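Local structure of chloride intracellular channel exc-4 (Caenorhabditis elegans, 2YV9) at residues Met82-Lys87 with Gly99-His103. The protein regulates the lumen size of the growing excretory canal and may insert into membranes to form chloride ion channels. Residues are numbered along the deposited sequence.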
loop_
_atom_site.group_PDB
_atom_site.type_symbol
_atom_site.label_atom_id
_atom_site.label_comp_id
_atom_site.label_asym_id
_atom_site.label_seq_id
_atom_site.Cartn_x
_atom_site.Cartn_y
_atom_site.Cartn_z
ATOM N N MET A 82 4.281 4.899 -7.816
ATOM C CA MET A 82 4.495 6.202 -8.426
ATOM C C MET A 82 5.978 6.490 -8.511
ATOM O O MET A 82 6.729 6.261 -7.502
ATOM C CB MET A 82 3.754 7.305 -7.671
ATOM C CG MET A 82 3.714 8.628 -8.441
ATOM S SD MET A 82 2.626 9.821 -7.631
ATOM C CE MET A 82 3.472 10.254 -6.143
ATOM N N ILE A 83 6.416 6.929 -9.719
ATOM C CA ILE A 83 7.811 7.211 -9.995
ATOM C C ILE A 83 8.008 8.679 -10.246
ATOM O O ILE A 83 7.196 9.302 -10.973
ATOM C CB ILE A 83 8.350 6.481 -11.259
ATOM C CG1 ILE A 83 7.955 5.012 -11.241
ATOM C CG2 ILE A 83 9.850 6.596 -11.293
ATOM C CD1 ILE A 83 8.361 4.360 -10.079
ATOM N N GLU A 84 9.023 9.236 -9.597
ATOM C CA GLU A 84 9.418 10.658 -9.884
ATOM C C GLU A 84 10.889 10.629 -10.270
ATOM O O GLU A 84 11.792 10.870 -9.483
ATOM C CB GLU A 84 9.154 11.563 -8.703
ATOM C CG GLU A 84 9.252 13.062 -9.011
ATOM C CD GLU A 84 8.639 13.908 -7.893
ATOM O OE1 GLU A 84 8.194 13.357 -6.846
ATOM O OE2 GLU A 84 8.632 15.150 -8.034
ATOM N N GLU A 85 11.113 10.297 -11.522
ATOM C CA GLU A 85 12.449 9.984 -12.010
ATOM C C GLU A 85 13.416 11.157 -11.870
ATOM O O GLU A 85 14.573 10.965 -11.519
ATOM C CB GLU A 85 12.373 9.550 -13.451
ATOM C CG GLU A 85 13.086 8.303 -13.671
ATOM C CD GLU A 85 13.021 7.865 -15.097
ATOM O OE1 GLU A 85 12.065 8.198 -15.804
ATOM O OE2 GLU A 85 13.971 7.169 -15.480
ATOM N N GLU A 86 12.929 12.377 -12.082
ATOM C CA GLU A 86 13.815 13.527 -12.029
ATOM C C GLU A 86 14.389 13.742 -10.620
ATOM O O GLU A 86 15.443 14.339 -10.487
ATOM C CB GLU A 86 13.111 14.792 -12.578
ATOM C CG GLU A 86 12.650 14.626 -14.022
ATOM C CD GLU A 86 11.959 15.851 -14.606
ATOM O OE1 GLU A 86 11.508 16.742 -13.849
ATOM O OE2 GLU A 86 11.859 15.899 -15.848
ATOM N N LYS A 87 13.692 13.264 -9.571
ATOM C CA LYS A 87 14.240 13.265 -8.200
ATOM C C LYS A 87 14.874 11.925 -7.813
ATOM O O LYS A 87 15.257 11.742 -6.676
ATOM C CB LYS A 87 13.132 13.565 -7.202
ATOM C CG LYS A 87 12.417 14.875 -7.440
ATOM C CD LYS A 87 11.494 15.173 -6.277
ATOM C CE LYS A 87 10.985 16.595 -6.338
ATOM N NZ LYS A 87 12.072 17.573 -6.068
ATOM N N GLY A 99 1.615 10.777 0.544
ATOM C CA GLY A 99 2.481 11.822 1.151
ATOM C C GLY A 99 2.980 12.817 0.119
ATOM O O GLY A 99 2.984 14.049 0.322
ATOM N N ARG A 100 3.412 12.301 -1.006
ATOM C CA ARG A 100 3.959 13.162 -2.061
ATOM C C ARG A 100 2.830 14.007 -2.692
ATOM O O ARG A 100 2.991 15.207 -2.954
ATOM C CB ARG A 100 4.701 12.352 -3.126
ATOM C CG ARG A 100 5.298 13.227 -4.266
ATOM C CD ARG A 100 6.261 14.323 -3.732
ATOM N NE ARG A 100 6.832 15.017 -4.885
ATOM C CZ ARG A 100 7.031 16.335 -4.967
ATOM N NH1 ARG A 100 6.725 17.139 -3.961
ATOM N NH2 ARG A 100 7.522 16.849 -6.100
ATOM N N ILE A 101 1.674 13.395 -2.924
ATOM C CA ILE A 101 0.538 14.124 -3.527
ATOM C C ILE A 101 0.021 15.163 -2.531
ATOM O O ILE A 101 -0.308 16.285 -2.924
ATOM C CB ILE A 101 -0.569 13.160 -4.018
ATOM C CG1 ILE A 101 -0.001 12.114 -4.990
ATOM C CG2 ILE A 101 -1.739 13.960 -4.655
ATOM C CD1 ILE A 101 -1.015 10.981 -5.280
ATOM N N PHE A 102 -0.033 14.819 -1.246
ATOM C CA PHE A 102 -0.459 15.719 -0.171
ATOM C C PHE A 102 0.456 16.942 -0.130
ATOM O O PHE A 102 -0.032 18.083 0.045
ATOM C CB PHE A 102 -0.345 14.986 1.165
ATOM C CG PHE A 102 -0.707 15.821 2.370
ATOM C CD1 PHE A 102 -1.960 15.702 2.935
ATOM C CD2 PHE A 102 0.211 16.662 2.956
ATOM C CE1 PHE A 102 -2.313 16.443 4.061
ATOM C CE2 PHE A 102 -0.142 17.425 4.057
ATOM C CZ PHE A 102 -1.405 17.288 4.614
ATOM N N HIS A 103 1.756 16.704 -0.278
ATOM C CA HIS A 103 2.764 17.770 -0.210
ATOM C C HIS A 103 2.514 18.749 -1.331
ATOM O O HIS A 103 2.427 19.975 -1.093
ATOM C CB HIS A 103 4.195 17.222 -0.311
ATOM C CG HIS A 103 5.238 18.288 -0.217
ATOM N ND1 HIS A 103 5.623 19.050 -1.303
ATOM C CD2 HIS A 103 5.926 18.767 0.846
ATOM C CE1 HIS A 103 6.526 19.933 -0.913
ATOM N NE2 HIS A 103 6.723 19.789 0.384
#
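R100, M82 and E84 carry this contact between strand 81-84 and helix 94-107 in the thioredoxin-like N-terminal domain. The axes of strand 82-84 and helix 99-103 come within 11.4 Å at 58°, too far for backbones to meet, so long side chains bridge the gap. R100 leaves the helix toward the sheet and meets E84 side-on, through NE and NH2: NE donates to E84 OE1 at 2.9 Å and NH2 to E84 OE2 at 2.8 Å, a bidentate salt bridge with the carboxylate at the edge of the guanidinium. E84 OE1 also forms a hydrogen bond with the hydroxyl of Y91 on the adjacent antiparallel strand 89-91, so that oxygen has two partners. Two residues earlier on the strand, M82 faces the helix as E84 does, while I83 between them points to the other side of the sheet. The M82 methyl CE lies 3.9 Å from R100 CB and 4.1 Å from I101 CG1, and L47 of helix 38-52 also touches M82, joining it to the apolar layer between sheet and helices. K87, exposed to solvent, brings CE to 3.5 Å from R100 NH2. R100 thus serves two environments: its CB meets the methionine methyl, while its charged end is neutralised by a buried glutamate, pinning helix to sheet with directional bonds.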